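Local structure of putative enoyl-CoA hydratase/isomerase (3ISA) at residues D[34-39]-D[88-93]; D[45-50]-D[97-102]; D[51-56]-D[188-193]. The protein probably acts as an enoyl-CoA hydratase or isomerase of the crotonase superfamily, transforming acyl-CoA thioesters, although its substrate and exact reaction remain putative. All coordinates share one frame; numbering follows the deposited sequence.

The three contacts illustrate how successive beta-alpha units share their elements. Helix 33-48 serves contacts 1 and 2, whose centres lie about 14 Å apart. Contact 1 joins this helix to helix 77-95, while contact 2 ties its C-terminal end to the chain entering strand 100-105. In contact 3, centred about 11 Å from contact 2, helix 186-197 packs on the face of strand 53-58 away from helix 33-48. The two strands are joined directly: Leu102 O lies 2.8 Å from Phe56 N, a probable hydrogen bond. Contact 1 reaches contact 3 where Leu39 CD2 approaches Phe56 CE1 at 4.1 Å. All three join helices to the central sheet or to one another.

Contact 1: residues D[34-39]-D[88-93]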
loop_
_atom_site.group_PDB
_atom_site.type_symbol
_atom_site.label_atom_id
_atom_site.label_comp_id
_atom_site.label_asym_id
_atom_site.label_seq_id
_atom_site.Cartn_x
_atom_site.Cartn_y
_atom_site.Cartn_z
ATOM N N GLU D 34 -15.675 -18.335 27.310
ATOM C CA GLU D 34 -16.745 -19.197 26.803
ATOM C C GLU D 34 -17.721 -18.477 25.846
ATOM O O GLU D 34 -18.065 -19.011 24.784
ATOM C CB GLU D 34 -17.500 -19.858 27.975
ATOM C CG GLU D 34 -18.351 -21.049 27.557
ATOM C CD GLU D 34 -19.461 -21.423 28.547
ATOM O OE1 GLU D 34 -19.734 -20.662 29.507
ATOM O OE2 GLU D 34 -20.084 -22.490 28.341
ATOM N N LEU D 35 -18.175 -17.282 26.223
ATOM C CA LEU D 35 -19.062 -16.513 25.350
ATOM C C LEU D 35 -18.394 -16.114 24.022
ATOM O O LEU D 35 -19.008 -16.265 22.955
ATOM C CB LEU D 35 -19.636 -15.288 26.081
ATOM C CG LEU D 35 -20.584 -14.373 25.283
ATOM C CD1 LEU D 35 -21.686 -15.147 24.519
ATOM C CD2 LEU D 35 -21.212 -13.391 26.265
ATOM N N VAL D 36 -17.145 -15.638 24.079
ATOM C CA VAL D 36 -16.393 -15.276 22.857
ATOM C C VAL D 36 -16.286 -16.493 21.942
ATOM O O VAL D 36 -16.604 -16.397 20.746
ATOM C CB VAL D 36 -15.016 -14.662 23.196
ATOM C CG1 VAL D 36 -14.123 -14.425 21.922
ATOM C CG2 VAL D 36 -15.216 -13.369 23.972
ATOM N N GLU D 37 -15.899 -17.645 22.497
ATOM C CA GLU D 37 -15.790 -18.861 21.672
ATOM C C GLU D 37 -17.124 -19.304 21.041
ATOM O O GLU D 37 -17.149 -19.753 19.900
ATOM C CB GLU D 37 -15.131 -20.017 22.427
ATOM C CG GLU D 37 -13.656 -19.806 22.779
ATOM C CD GLU D 37 -12.764 -19.392 21.602
ATOM O OE1 GLU D 37 -12.805 -20.030 20.528
ATOM O OE2 GLU D 37 -11.989 -18.426 21.782
ATOM N N ALA D 38 -18.215 -19.165 21.789
ATOM C CA ALA D 38 -19.557 -19.440 21.293
ATOM C C ALA D 38 -19.954 -18.509 20.138
ATOM O O ALA D 38 -20.592 -18.947 19.168
ATOM C CB ALA D 38 -20.561 -19.314 22.432
ATOM N N LEU D 39 -19.589 -17.231 20.261
ATOM C CA LEU D 39 -19.835 -16.249 19.217
ATOM C C LEU D 39 -19.028 -16.561 17.960
ATOM O O LEU D 39 -19.555 -16.526 16.871
ATOM C CB LEU D 39 -19.508 -14.849 19.719
ATOM C CG LEU D 39 -20.646 -14.238 20.560
ATOM C CD1 LEU D 39 -20.095 -13.160 21.523
ATOM C CD2 LEU D 39 -21.768 -13.693 19.693
ATOM N N GLU D 88 -10.567 -9.883 19.390
ATOM C CA GLU D 88 -10.260 -9.180 18.124
ATOM C C GLU D 88 -10.504 -10.065 16.894
ATOM O O GLU D 88 -10.979 -9.576 15.874
ATOM C CB GLU D 88 -8.835 -8.607 18.125
ATOM C CG GLU D 88 -8.399 -7.837 16.834
ATOM C CD GLU D 88 -9.273 -6.603 16.488
ATOM O OE1 GLU D 88 -10.166 -6.213 17.271
ATOM O OE2 GLU D 88 -9.063 -6.017 15.406
ATOM N N MET D 89 -10.202 -11.364 17.001
ATOM C CA MET D 89 -10.471 -12.283 15.910
ATOM C C MET D 89 -11.996 -12.346 15.624
ATOM O O MET D 89 -12.425 -12.294 14.467
ATOM C CB MET D 89 -9.825 -13.653 16.161
ATOM C CG MET D 89 -8.262 -13.632 16.043
ATOM S SD MET D 89 -7.417 -15.192 16.484
ATOM C CE MET D 89 -7.726 -16.129 15.009
ATOM N N LEU D 90 -12.793 -12.383 16.688
ATOM C CA LEU D 90 -14.243 -12.323 16.578
ATOM C C LEU D 90 -14.713 -11.025 15.905
ATOM O O LEU D 90 -15.530 -11.071 14.969
ATOM C CB LEU D 90 -14.903 -12.464 17.956
ATOM C CG LEU D 90 -16.423 -12.208 17.970
ATOM C CD1 LEU D 90 -17.223 -13.223 17.105
ATOM C CD2 LEU D 90 -16.962 -12.119 19.406
ATOM N N LEU D 91 -14.184 -9.890 16.358
ATOM C CA LEU D 91 -14.592 -8.581 15.818
ATOM C C LEU D 91 -14.291 -8.485 14.311
ATOM O O LEU D 91 -15.088 -7.969 13.528
ATOM C CB LEU D 91 -13.906 -7.453 16.608
ATOM C CG LEU D 91 -14.242 -7.409 18.099
ATOM C CD1 LEU D 91 -13.406 -6.351 18.811
ATOM C CD2 LEU D 91 -15.741 -7.172 18.290
ATOM N N GLN D 92 -13.147 -9.029 13.911
ATOM C CA GLN D 92 -12.770 -9.009 12.511
ATOM C C GLN D 92 -13.684 -9.901 11.657
ATOM O O GLN D 92 -14.023 -9.542 10.524
ATOM C CB GLN D 92 -11.282 -9.366 12.371
ATOM C CG GLN D 92 -10.384 -8.239 12.932
ATOM C CD GLN D 92 -8.906 -8.471 12.687
ATOM O OE1 GLN D 92 -8.512 -9.397 11.960
ATOM N NE2 GLN D 92 -8.077 -7.618 13.278
ATOM N N ARG D 93 -14.094 -11.048 12.204
ATOM C CA ARG D 93 -15.030 -11.942 11.528
ATOM C C ARG D 93 -16.386 -11.264 11.330
ATOM O O ARG D 93 -16.962 -11.343 10.254
ATOM C CB ARG D 93 -15.220 -13.222 12.340
ATOM C CG ARG D 93 -14.190 -14.289 12.048
ATOM C CD ARG D 93 -13.982 -15.093 13.299
ATOM N NE ARG D 93 -13.786 -16.521 13.068
ATOM C CZ ARG D 93 -12.604 -17.120 13.036
ATOM N NH1 ARG D 93 -12.543 -18.427 12.857
ATOM N NH2 ARG D 93 -11.488 -16.420 13.187
#
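Leu90 reaches from helix 77-95 to helix 33-48 and presses both its methyl groups against Leu39. CD2 of Leu90 stands 3.7 Å from Leu39 CB, and Leu90 CD1 is nearly as close to that carbon, at 3.8 Å, so the fork of one leucine straddles the root of the other, the two side chains meeting at a slant. With CG of Leu90 anti to its backbone N, chi1 172° points the branch toward helix 33-48. Leu39 points its CB at the fork from the helix itself; its CG lies beside its own N (chi1 -81°), a setting that goes with CD1 reaching to 3.9 Å from Leu90 CD2. Val36, one turn earlier, adds a looser touch through CG1, 4.4 Å from Leu90 CD2.

Polar groups flank this small apolar core. A salt bridge from Glu37 to Arg86 and another from Arg93 to Asp44 link the same two helices. On helix 77-95, Gln92 NE2 donates to Glu88 OE2 at 2.8 Å, meeting it on the anti side, 27° out of the carboxylate plane. Arg146 forms a salt bridge with that same oxygen, and Gln92 OE1 bonds to Arg226 of a second subunit, so a buried polar network continues into the assembly. Apolar contact between the helices of two successive beta-alpha-beta crossovers, both lying on one side of the parallel strands, belongs to the spiral crotonase fold.

Contact 2: residues D[45-50]-D[97-102]; sequences AAHREQ and SPSLTL
His47 and Pro98 meet face to side where helix 33-48 finishes in a Schellman motif, with Gln50 taking positive phi, opposite the segment that leads into strand 100-105 of the crotonase fold. The tight part of the contact surrounds the imidazole. Pro98 CD sits 3.8 Å from the centroid of the His47 ring and only 5° off its normal, a CH-pi contact with the carbon almost centred over the face. The long directions of the two side chains cross at about a right angle. Because His47 keeps CG beside its backbone N (chi1 -65°), the ring swings over to the other segment although the CB itself points along the contact rather than across it.

Two conformers of His47 are modelled, so the ring's contacts describe one of them. In this one NE2 donates to Ser97 OG at 2.6 Å; an N-H...O angle of 120° makes the bond weak, and the second conformer makes it doubtful as a firm link. The contact loosens away from the ring face. His47 and Pro98 remain partly exposed to solvent, whereas Ser97 and Ser99 are buried.

Of these two, Ser99 touches the ring only lightly: its hydroxyl hydrogen-bonds to Val51 O, and its OG stays 4.0 Å from His47 CD2. Ser97 OG also accepts from Ser99 N at 3.1 Å, which closes an ST turn just before the strand.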
loop_
_atom_site.group_PDB
_atom_site.type_symbol
_atom_site.label_atom_id
_atom_site.label_comp_id
_atom_site.label_asym_id
_atom_site.label_seq_id
_atom_site.Cartn_x
_atom_site.Cartn_y
_atom_site.Cartn_z
ATOM N N ALA D 45 -20.329 -20.635 11.612
ATOM C CA ALA D 45 -21.393 -21.499 11.103
ATOM C C ALA D 45 -22.318 -20.720 10.168
ATOM O O ALA D 45 -22.679 -21.214 9.106
ATOM C CB ALA D 45 -22.175 -22.108 12.259
ATOM N N ALA D 46 -22.672 -19.492 10.555
ATOM C CA ALA D 46 -23.485 -18.617 9.707
ATOM C C ALA D 46 -22.811 -18.283 8.362
ATOM O O ALA D 46 -23.499 -18.195 7.337
ATOM C CB ALA D 46 -23.856 -17.354 10.450
ATOM N N HIS D 47 -21.481 -18.112 8.376
ATOM C CA HIS D 47 -20.762 -17.848 7.148
ATOM C C HIS D 47 -20.745 -19.091 6.238
ATOM O O HIS D 47 -20.922 -18.968 5.025
ATOM C CB HIS D 47 -19.368 -17.288 7.446
ATOM C CG HIS D 47 -19.390 -15.940 8.112
ATOM N ND1 HIS D 47 -18.255 -15.324 8.590
ATOM C CD2 HIS D 47 -20.416 -15.099 8.388
ATOM C CE1 HIS D 47 -18.580 -14.157 9.117
ATOM N NE2 HIS D 47 -19.887 -14.003 9.017
ATOM N N ARG D 48 -20.586 -20.275 6.820
ATOM C CA ARG D 48 -20.687 -21.527 6.056
ATOM C C ARG D 48 -22.069 -21.681 5.417
ATOM O O ARG D 48 -22.195 -22.102 4.262
ATOM C CB ARG D 48 -20.363 -22.730 6.942
ATOM C CG ARG D 48 -18.866 -22.882 7.272
ATOM C CD ARG D 48 -18.544 -24.289 7.827
ATOM N NE ARG D 48 -19.530 -24.727 8.827
ATOM C CZ ARG D 48 -19.453 -24.482 10.137
ATOM N NH1 ARG D 48 -18.411 -23.804 10.632
ATOM N NH2 ARG D 48 -20.417 -24.926 10.959
ATOM N N GLU D 49 -23.103 -21.278 6.154
ATOM C CA GLU D 49 -24.489 -21.473 5.719
ATOM C C GLU D 49 -25.011 -20.268 4.922
ATOM O O GLU D 49 -26.169 -20.241 4.471
ATOM C CB GLU D 49 -25.355 -21.842 6.943
ATOM C CG GLU D 49 -24.868 -23.190 7.586
ATOM C CD GLU D 49 -25.482 -23.565 8.953
ATOM O OE1 GLU D 49 -26.716 -23.511 9.098
ATOM O OE2 GLU D 49 -24.720 -23.974 9.873
ATOM N N GLN D 50 -24.126 -19.289 4.726
ATOM C CA GLN D 50 -24.418 -18.060 3.956
ATOM C C GLN D 50 -25.695 -17.347 4.395
ATOM O O GLN D 50 -26.490 -16.899 3.562
ATOM C CB GLN D 50 -24.431 -18.334 2.452
ATOM C CG GLN D 50 -23.075 -18.741 1.926
ATOM C CD GLN D 50 -23.081 -18.900 0.432
ATOM O OE1 GLN D 50 -23.765 -19.764 -0.098
ATOM N NE2 GLN D 50 -22.327 -18.049 -0.262
ATOM N N SER D 97 -17.847 -9.671 7.604
ATOM C CA SER D 97 -18.847 -10.707 7.295
ATOM C C SER D 97 -19.435 -10.515 5.877
ATOM O O SER D 97 -19.766 -9.393 5.495
ATOM C CB SER D 97 -19.976 -10.684 8.315
ATOM O OG SER D 97 -20.891 -11.753 8.108
ATOM N N PRO D 98 -19.584 -11.613 5.122
ATOM C CA PRO D 98 -20.389 -11.601 3.889
ATOM C C PRO D 98 -21.879 -11.387 4.174
ATOM O O PRO D 98 -22.628 -11.022 3.264
ATOM C CB PRO D 98 -20.165 -13.004 3.307
ATOM C CG PRO D 98 -18.922 -13.526 4.000
ATOM C CD PRO D 98 -18.981 -12.936 5.372
ATOM N N SER D 99 -22.319 -11.665 5.402
ATOM C CA SER D 99 -23.704 -11.363 5.801
ATOM C C SER D 99 -23.831 -9.876 6.083
ATOM O O SER D 99 -22.876 -9.247 6.531
ATOM C CB SER D 99 -24.078 -12.093 7.086
ATOM O OG SER D 99 -23.852 -13.493 7.009
ATOM N N LEU D 100 -25.015 -9.311 5.854
ATOM C CA LEU D 100 -25.343 -8.015 6.462
ATOM C C LEU D 100 -25.372 -8.248 7.982
ATOM O O LEU D 100 -25.762 -9.329 8.447
ATOM C CB LEU D 100 -26.705 -7.510 5.993
ATOM C CG LEU D 100 -27.197 -6.172 6.574
ATOM C CD1 LEU D 100 -26.166 -5.041 6.256
ATOM C CD2 LEU D 100 -28.569 -5.824 6.042
ATOM N N THR D 101 -24.942 -7.255 8.754
ATOM C CA THR D 101 -24.943 -7.380 10.219
ATOM C C THR D 101 -25.690 -6.210 10.842
ATOM O O THR D 101 -25.559 -5.064 10.383
ATOM C CB THR D 101 -23.513 -7.452 10.764
ATOM O OG1 THR D 101 -22.782 -6.296 10.315
ATOM C CG2 THR D 101 -22.818 -8.748 10.235
ATOM N N LEU D 102 -26.471 -6.515 11.878
ATOM C CA LEU D 102 -27.301 -5.547 12.575
ATOM C C LEU D 102 -27.101 -5.694 14.081
ATOM O O LEU D 102 -27.220 -6.793 14.637
ATOM C CB LEU D 102 -28.787 -5.745 12.202
ATOM C CG LEU D 102 -29.891 -5.055 13.038
ATOM C CD1 LEU D 102 -29.791 -3.559 12.912
ATOM C CD2 LEU D 102 -31.280 -5.495 12.602
#

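Contact 3: residues D[51-56]-D[188-193]; sequences VPLLVF and ALIDAA
Leu53 and Ala193 make the closest approach between 51-56 and 188-193. The leucine sends its branched end at the methyl of the alanine: Leu53 CD2 is 3.7 Å from Ala193 CB, and Leu53 CD1 follows at 3.9 Å, so the alanine methyl faces the opening of the fork. CG of Leu53 lies anti to the backbone N (chi1 173°), carrying the fork outward from the strand. Its CD2 also brushes the helix backbone, 3.8 Å from Ile190 O, and meets the Ile190 CG2 methyl more loosely at 4.3 Å.

In the crotonase fold the parallel strands carry helices on both faces, and here the alternation of a strand divides the work: Leu53 and Val55 turn to helix 186-197, while Leu54 and Phe56 turn to helix 33-48. The short strand and helix segments run nearly antiparallel, at 156°, with axes 9.7 Å apart. Leu102 of the adjacent strand touches both Ile190 and Ala193, extending the same apolar surface.

Val55 and Ile190 form the second meeting point, their side chains crossing at about a right angle. Val55 CG2 faces Ile190 CG2 at 4.1 Å, and Val55 CG1 faces Ile190 CD1 at 4.2 Å. Ile190 turns CG1 beside its backbone N (chi1 -66°), which puts CD1, the end of the longer arm, opposite Val55 CG1, while the shorter CG2 branch meets both Val55 CG2 and Leu53 CD2 on its strand-facing side.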
loop_
_atom_site.group_PDB
_atom_site.type_symbol
_atom_site.label_atom_id
_atom_site.label_comp_id
_atom_site.label_asym_id
_atom_site.label_seq_id
_atom_site.Cartn_x
_atom_site.Cartn_y
_atom_site.Cartn_z
ATOM N N VAL D 51 -25.868 -17.251 5.714
ATOM C CA VAL D 51 -26.986 -16.547 6.325
ATOM C C VAL D 51 -26.971 -15.070 5.891
ATOM O O VAL D 51 -25.948 -14.380 6.021
ATOM C CB VAL D 51 -26.956 -16.678 7.874
ATOM C CG1 VAL D 51 -28.154 -15.968 8.501
ATOM C CG2 VAL D 51 -26.916 -18.169 8.295
ATOM N N PRO D 52 -28.087 -14.590 5.332
ATOM C CA PRO D 52 -28.108 -13.210 4.802
ATOM C C PRO D 52 -27.886 -12.126 5.855
ATOM O O PRO D 52 -27.124 -11.163 5.615
ATOM C CB PRO D 52 -29.504 -13.093 4.183
ATOM C CG PRO D 52 -29.920 -14.525 3.893
ATOM C CD PRO D 52 -29.363 -15.292 5.076
ATOM N N LEU D 53 -28.518 -12.293 7.018
ATOM C CA LEU D 53 -28.461 -11.290 8.077
ATOM C C LEU D 53 -28.079 -11.905 9.427
ATOM O O LEU D 53 -28.693 -12.892 9.875
ATOM C CB LEU D 53 -29.818 -10.588 8.217
ATOM C CG LEU D 53 -29.950 -9.620 9.399
ATOM C CD1 LEU D 53 -29.123 -8.337 9.168
ATOM C CD2 LEU D 53 -31.419 -9.263 9.653
ATOM N N LEU D 54 -27.072 -11.328 10.069
ATOM C CA LEU D 54 -26.758 -11.647 11.464
ATOM C C LEU D 54 -27.216 -10.509 12.341
ATOM O O LEU D 54 -26.819 -9.344 12.137
ATOM C CB LEU D 54 -25.246 -11.842 11.665
ATOM C CG LEU D 54 -24.531 -12.727 10.644
ATOM C CD1 LEU D 54 -23.047 -12.923 11.010
ATOM C CD2 LEU D 54 -25.250 -14.065 10.476
ATOM N N VAL D 55 -28.044 -10.845 13.326
ATOM C CA VAL D 55 -28.524 -9.869 14.306
ATOM C C VAL D 55 -27.842 -10.104 15.666
ATOM O O VAL D 55 -27.758 -11.244 16.151
ATOM C CB VAL D 55 -30.073 -9.921 14.465
ATOM C CG1 VAL D 55 -30.551 -8.916 15.524
ATOM C CG2 VAL D 55 -30.765 -9.689 13.124
ATOM N N PHE D 56 -27.326 -9.028 16.262
ATOM C CA PHE D 56 -26.725 -9.085 17.592
ATOM C C PHE D 56 -27.501 -8.263 18.626
ATOM O O PHE D 56 -27.743 -7.070 18.438
ATOM C CB PHE D 56 -25.272 -8.617 17.543
ATOM C CG PHE D 56 -24.390 -9.506 16.707
ATOM C CD1 PHE D 56 -23.688 -10.555 17.307
ATOM C CD2 PHE D 56 -24.269 -9.303 15.328
ATOM C CE1 PHE D 56 -22.883 -11.385 16.552
ATOM C CE2 PHE D 56 -23.448 -10.142 14.547
ATOM C CZ PHE D 56 -22.756 -11.181 15.173
ATOM N N ALA D 188 -39.452 -4.625 13.597
ATOM C CA ALA D 188 -39.593 -4.004 12.277
ATOM C C ALA D 188 -38.238 -3.677 11.620
ATOM O O ALA D 188 -38.076 -3.831 10.393
ATOM C CB ALA D 188 -40.472 -2.759 12.353
ATOM N N LEU D 189 -37.275 -3.241 12.431
ATOM C CA LEU D 189 -35.914 -2.973 11.941
ATOM C C LEU D 189 -35.241 -4.253 11.452
ATOM O O LEU D 189 -34.527 -4.246 10.444
ATOM C CB LEU D 189 -35.064 -2.296 13.022
ATOM C CG LEU D 189 -35.416 -0.856 13.406
ATOM C CD1 LEU D 189 -34.528 -0.411 14.572
ATOM C CD2 LEU D 189 -35.290 0.095 12.223
ATOM N N ILE D 190 -35.490 -5.351 12.159
ATOM C CA ILE D 190 -34.936 -6.653 11.775
ATOM C C ILE D 190 -35.514 -7.102 10.435
ATOM O O ILE D 190 -34.771 -7.520 9.528
ATOM C CB ILE D 190 -35.151 -7.719 12.876
ATOM C CG1 ILE D 190 -34.328 -7.339 14.109
ATOM C CG2 ILE D 190 -34.758 -9.129 12.359
ATOM C CD1 ILE D 190 -34.645 -8.149 15.369
ATOM N N ASP D 191 -36.835 -6.976 10.298
ATOM C CA ASP D 191 -37.508 -7.295 9.043
ATOM C C ASP D 191 -36.962 -6.460 7.883
ATOM O O ASP D 191 -36.724 -6.998 6.796
ATOM C CB ASP D 191 -39.028 -7.105 9.171
ATOM C CG ASP D 191 -39.705 -8.191 10.023
ATOM O OD1 ASP D 191 -39.111 -9.268 10.260
ATOM O OD2 ASP D 191 -40.858 -7.963 10.453
ATOM N N ALA D 192 -36.742 -5.161 8.117
ATOM C CA ALA D 192 -36.198 -4.280 7.080
ATOM C C ALA D 192 -34.772 -4.696 6.696
ATOM O O ALA D 192 -34.420 -4.721 5.507
ATOM C CB ALA D 192 -36.230 -2.817 7.532
ATOM N N ALA D 193 -33.967 -4.999 7.714
ATOM C CA ALA D 193 -32.601 -5.508 7.518
ATOM C C ALA D 193 -32.597 -6.826 6.754
ATOM O O ALA D 193 -31.789 -7.007 5.846
ATOM C CB ALA D 193 -31.870 -5.636 8.850
#